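Local atomic coordinates of Pbp related beta-lactamase (Pyrococcus abyssi, PDB entry 2QMI), a protein that probably cleaves peptides as a self-compartmentalizing octameric peptidase related to penicillin-binding proteins and serine beta-lactamases. Residues G21-I26 with T53-G58; G39-E44 with D207-M212. All coordinates share one frame; numbering follows the deposited sequence.

Interaction 1 (G21-I26 with T53-G58); sequences GISISI and TIYGIG
The Y55 ring meets strand 21-28 with its hydroxyl end. S23 OG lies at the ring edge, near the ring plane, 3.4 Å from Y55 CE2. G21 O and I22 C approach the ring obliquely. L326 of the neighbouring strand 321-327 also packs against Y55. Y55 OH lies 2.9 Å from S23 OG. S23 OG gives its own proton to the carbonyl T50 O, so a bond here must come from Y55. That one proton also has S49 OG within reach, and which it takes is not settled. The backbone of the strand also comes near the tyrosine: I22 C is 3.4 Å from Y55 OH. S23 N lies 3.5 Å from Y55 OH, at an angle too poor for a bond. The chi1 of S23 (-79°) sets OG anti to the carbonyl carbon, at the ring edge and beside the methyl T53 CG2, which packs on it at 3.0 Å. The I22 side chain leaves on the other side of the strand and touches I337 of helix 334-345. The contact joins an inner strand of the large antiparallel sheet to the short strand 55-56. Just after G58 the chain enters an SxxK sequence at a helix start, consistent with the nucleophile region of the penicillin-binding protein and serine beta-lactamase fold.

Interaction 2 (G39-E44 with D207-M212); sequences GYRNVE and DKDVAM
R41 O takes the backbone N-H of M212, at 2.7 Å and an N-H...O angle of 148°. The same carbonyl accepts from N328 ND2. R41 CB touches A211 CB at 3.4 Å. From CG to NE the chain is extended and passes V210 O to reach D209. Its guanidinium has several partners. R41 NE donates to a water at 2.7 Å, and V210 N donates to that water at 3.0 Å. V210 O lies at the guanidinium edge, in its plane. R41 NH2 bonds to P48 O. D209 OD1 lies over one guanidinium face, 3.2 Å from R41 NE. It is well out of the plane, and this salt bridge rests on charge alone. R41 CD also abuts D209 OD1, at 3.0 Å. The guanidinium and carboxylate planes are 42° apart. The other oxygen, D209 OD2, is bonded by T50 OG1. D207 OD1 accepts from D209 N at 2.7 Å, forming an Asx turn, and pairs with R196 as well. N42 OD1 is satisfied by A45 N, while N42 ND2 packs 3.7 Å from M212 CB. G39 and Y40 bond to a second subunit of the octamer. The contact joins two surface loops of the beta-lactamase-like part. In the first, R41 and N42 both face L47 in a classic beta bulge.

Overall arrangement
The two interactions are neighbours, with centres about 11 Å apart, and their segments alternate along the chain. Segment 53-58 links them directly. I54 probably makes two backbone hydrogen bonds to segment 207-212: I54 N to D209 O and I54 O to A211 N, both at 3.0 Å. T53 CB also packs close to D209 OD1. T50 connects both contacts, through its carbonyl in interaction 1 and its hydroxyl in interaction 2. Interaction 1 is buried, its centre about 13 Å from the chain centre, and leads toward the likely catalytic SxxK sequence. Interaction 2 is nearer the surface, its centre about 22 Å from the chain centre, and lies beside a subunit interface.

Interaction 1 (G21-I26 with T53-G58)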
loop_
_atom_site.group_PDB
_atom_site.type_symbol
_atom_site.label_atom_id
_atom_site.label_comp_id
_atom_site.label_asym_id
_atom_site.label_seq_id
_atom_site.Cartn_x
_atom_site.Cartn_y
_atom_site.Cartn_z
ATOM N N GLY A 21 19.480 18.875 23.455
ATOM C CA GLY A 21 20.309 19.712 24.301
ATOM C C GLY A 21 20.688 19.022 25.599
ATOM O O GLY A 21 20.052 18.046 25.991
ATOM N N ILE A 22 21.722 19.538 26.263
ATOM C CA ILE A 22 22.218 18.980 27.518
ATOM C C ILE A 22 22.885 20.048 28.393
ATOM O O ILE A 22 23.500 20.983 27.885
ATOM C CB ILE A 22 23.265 17.863 27.252
ATOM C CG1 ILE A 22 22.562 16.545 26.925
ATOM C CG2 ILE A 22 24.197 17.715 28.450
ATOM C CD1 ILE A 22 23.510 15.384 26.626
ATOM N N SER A 23 22.760 19.900 29.709
ATOM C CA SER A 23 23.388 20.828 30.644
ATOM C C SER A 23 24.173 20.032 31.669
ATOM O O SER A 23 23.780 18.924 32.031
ATOM C CB SER A 23 22.338 21.686 31.354
ATOM O OG SER A 23 21.891 22.732 30.512
ATOM N N ILE A 24 25.281 20.594 32.138
ATOM C CA ILE A 24 26.109 19.918 33.131
ATOM C C ILE A 24 26.861 20.902 34.028
ATOM O O ILE A 24 27.327 21.950 33.574
ATOM C CB ILE A 24 27.142 18.977 32.447
ATOM C CG1 ILE A 24 27.992 18.253 33.499
ATOM C CG2 ILE A 24 28.028 19.781 31.509
ATOM C CD1 ILE A 24 28.988 17.249 32.920
ATOM N N SER A 25 26.955 20.572 35.310
ATOM C CA SER A 25 27.694 21.410 36.249
ATOM C C SER A 25 28.616 20.485 37.036
ATOM O O SER A 25 28.263 19.333 37.305
ATOM C CB SER A 25 26.744 22.168 37.184
ATOM O OG SER A 25 25.964 21.284 37.962
ATOM N N ILE A 26 29.810 20.969 37.369
ATOM C CA ILE A 26 30.774 20.158 38.116
ATOM C C ILE A 26 31.212 20.838 39.403
ATOM O O ILE A 26 31.526 22.029 39.411
ATOM C CB ILE A 26 32.046 19.870 37.293
ATOM C CG1 ILE A 26 31.678 19.275 35.937
ATOM C CG2 ILE A 26 32.935 18.882 38.042
ATOM C CD1 ILE A 26 32.891 18.914 35.101
ATOM N N THR A 53 19.286 26.804 31.989
ATOM C CA THR A 53 18.083 26.135 31.476
ATOM C C THR A 53 17.475 25.100 32.427
ATOM O O THR A 53 18.175 24.310 33.062
ATOM C CB THR A 53 18.338 25.491 30.073
ATOM O OG1 THR A 53 17.172 24.763 29.650
ATOM C CG2 THR A 53 19.502 24.557 30.121
ATOM N N ILE A 54 16.154 25.128 32.519
ATOM C CA ILE A 54 15.415 24.236 33.392
ATOM C C ILE A 54 14.847 23.003 32.683
ATOM O O ILE A 54 14.242 23.108 31.617
ATOM C CB ILE A 54 14.284 25.028 34.092
ATOM C CG1 ILE A 54 14.895 25.859 35.227
ATOM C CG2 ILE A 54 13.200 24.097 34.599
ATOM C CD1 ILE A 54 13.936 26.810 35.889
ATOM N N TYR A 55 15.062 21.837 33.296
ATOM C CA TYR A 55 14.582 20.556 32.776
ATOM C C TYR A 55 13.853 19.831 33.895
ATOM O O TYR A 55 13.945 20.215 35.061
ATOM C CB TYR A 55 15.738 19.639 32.363
ATOM C CG TYR A 55 16.758 20.191 31.401
ATOM C CD1 TYR A 55 16.858 19.687 30.103
ATOM C CD2 TYR A 55 17.689 21.141 31.815
ATOM C CE1 TYR A 55 17.871 20.113 29.241
ATOM C CE2 TYR A 55 18.703 21.575 30.969
ATOM C CZ TYR A 55 18.793 21.061 29.683
ATOM O OH TYR A 55 19.796 21.498 28.846
ATOM N N GLY A 56 13.144 18.765 33.539
ATOM C CA GLY A 56 12.478 17.970 34.553
ATOM C C GLY A 56 13.579 17.058 35.072
ATOM O O GLY A 56 14.466 16.682 34.303
ATOM N N ILE A 57 13.553 16.690 36.349
ATOM C CA ILE A 57 14.620 15.840 36.864
ATOM C C ILE A 57 14.180 14.427 37.214
ATOM O O ILE A 57 15.009 13.579 37.534
ATOM C CB ILE A 57 15.306 16.481 38.102
ATOM C CG1 ILE A 57 14.370 16.456 39.311
ATOM C CG2 ILE A 57 15.698 17.915 37.782
ATOM C CD1 ILE A 57 15.045 16.888 40.603
ATOM N N GLY A 58 12.875 14.178 37.145
ATOM C CA GLY A 58 12.360 12.857 37.455
ATOM C C GLY A 58 12.688 12.331 38.842
ATOM O O GLY A 58 12.668 13.067 39.821
#

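Interaction 2 (G39-E44 with D207-M212)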
loop_
_atom_site.group_PDB
_atom_site.type_symbol
_atom_site.label_atom_id
_atom_site.label_comp_id
_atom_site.label_asym_id
_atom_site.label_seq_id
_atom_site.Cartn_x
_atom_site.Cartn_y
_atom_site.Cartn_z
ATOM N N GLY A 39 23.831 22.163 22.700
ATOM C CA GLY A 39 22.650 21.984 21.880
ATOM C C GLY A 39 21.543 22.984 22.154
ATOM O O GLY A 39 21.764 24.044 22.738
ATOM N N TYR A 40 20.333 22.633 21.743
ATOM C CA TYR A 40 19.199 23.520 21.913
ATOM C C TYR A 40 18.228 23.059 23.003
ATOM O O TYR A 40 17.987 21.862 23.170
ATOM C CB TYR A 40 18.471 23.651 20.565
ATOM C CG TYR A 40 19.317 24.269 19.469
ATOM C CD1 TYR A 40 19.304 25.643 19.247
ATOM C CD2 TYR A 40 20.166 23.487 18.686
ATOM C CE1 TYR A 40 20.117 26.228 18.279
ATOM C CE2 TYR A 40 20.989 24.063 17.708
ATOM C CZ TYR A 40 20.959 25.437 17.515
ATOM O OH TYR A 40 21.790 26.032 16.594
ATOM N N ARG A 41 17.693 24.009 23.763
ATOM C CA ARG A 41 16.712 23.677 24.793
ATOM C C ARG A 41 15.340 23.624 24.105
ATOM O O ARG A 41 14.382 23.045 24.621
ATOM C CB ARG A 41 16.724 24.710 25.931
ATOM C CG ARG A 41 16.296 26.130 25.578
ATOM C CD ARG A 41 16.256 26.964 26.862
ATOM N NE ARG A 41 15.733 28.322 26.692
ATOM C CZ ARG A 41 16.451 29.381 26.326
ATOM N NH1 ARG A 41 15.863 30.564 26.206
ATOM N NH2 ARG A 41 17.751 29.273 26.089
ATOM N N ASN A 42 15.270 24.243 22.930
ATOM C CA ASN A 42 14.069 24.250 22.110
ATOM C C ASN A 42 14.506 24.338 20.652
ATOM O O ASN A 42 15.066 25.346 20.234
ATOM C CB ASN A 42 13.167 25.437 22.435
ATOM C CG ASN A 42 11.897 25.440 21.589
ATOM O OD1 ASN A 42 11.954 25.519 20.353
ATOM N ND2 ASN A 42 10.743 25.341 22.252
ATOM N N VAL A 43 14.240 23.284 19.883
ATOM C CA VAL A 43 14.636 23.235 18.477
ATOM C C VAL A 43 13.851 24.165 17.551
ATOM O O VAL A 43 14.451 24.944 16.812
ATOM C CB VAL A 43 14.551 21.791 17.929
ATOM C CG1 VAL A 43 14.910 21.766 16.454
ATOM C CG2 VAL A 43 15.492 20.887 18.707
ATOM N N GLU A 44 12.520 24.078 17.589
ATOM C CA GLU A 44 11.665 24.914 16.746
ATOM C C GLU A 44 12.032 26.388 16.860
ATOM O O GLU A 44 12.092 27.103 15.861
ATOM C CB GLU A 44 10.188 24.762 17.139
ATOM C CG GLU A 44 9.548 23.413 16.835
ATOM C CD GLU A 44 10.047 22.295 17.728
ATOM O OE1 GLU A 44 10.290 22.547 18.933
ATOM O OE2 GLU A 44 10.179 21.157 17.228
ATOM N N ASP A 207 9.387 31.591 33.843
ATOM C CA ASP A 207 10.840 31.526 33.691
ATOM C C ASP A 207 11.279 31.653 32.225
ATOM O O ASP A 207 10.723 31.009 31.334
ATOM C CB ASP A 207 11.376 30.226 34.292
ATOM C CG ASP A 207 12.893 30.221 34.396
ATOM O OD1 ASP A 207 13.564 30.263 33.342
ATOM O OD2 ASP A 207 13.414 30.182 35.534
ATOM N N LYS A 208 12.305 32.468 32.000
ATOM C CA LYS A 208 12.811 32.754 30.657
ATOM C C LYS A 208 13.824 31.787 30.047
ATOM O O LYS A 208 14.312 32.038 28.944
ATOM C CB LYS A 208 13.396 34.165 30.648
ATOM C CG LYS A 208 12.545 35.130 31.446
ATOM C CD LYS A 208 13.179 36.500 31.599
ATOM C CE LYS A 208 12.407 37.310 32.633
ATOM N NZ LYS A 208 10.965 37.532 32.275
ATOM N N ASP A 209 14.141 30.702 30.748
ATOM C CA ASP A 209 15.092 29.714 30.238
ATOM C C ASP A 209 14.650 28.304 30.651
ATOM O O ASP A 209 15.112 27.754 31.655
ATOM C CB ASP A 209 16.501 29.996 30.772
ATOM C CG ASP A 209 17.578 29.214 30.028
ATOM O OD1 ASP A 209 17.258 28.144 29.468
ATOM O OD2 ASP A 209 18.747 29.664 30.011
ATOM N N VAL A 210 13.751 27.728 29.858
ATOM C CA VAL A 210 13.206 26.401 30.117
ATOM C C VAL A 210 13.272 25.604 28.824
ATOM O O VAL A 210 12.986 26.133 27.748
ATOM C CB VAL A 210 11.720 26.488 30.577
ATOM C CG1 VAL A 210 11.171 25.094 30.887
ATOM C CG2 VAL A 210 11.611 27.392 31.806
ATOM N N ALA A 211 13.653 24.338 28.932
ATOM C CA ALA A 211 13.767 23.494 27.756
ATOM C C ALA A 211 12.498 22.709 27.469
ATOM O O ALA A 211 11.808 22.247 28.382
ATOM C CB ALA A 211 14.937 22.534 27.910
ATOM N N MET A 212 12.197 22.579 26.183
ATOM C CA MET A 212 11.040 21.821 25.732
ATOM C C MET A 212 11.474 20.353 25.761
ATOM O O MET A 212 12.635 20.046 25.506
ATOM C CB MET A 212 10.673 22.239 24.301
ATOM C CG MET A 212 9.655 21.336 23.602
ATOM S SD MET A 212 8.130 21.127 24.542
ATOM C CE MET A 212 7.362 22.745 24.312
HETATM O O HOH W 1 13.142 29.074 27.206
#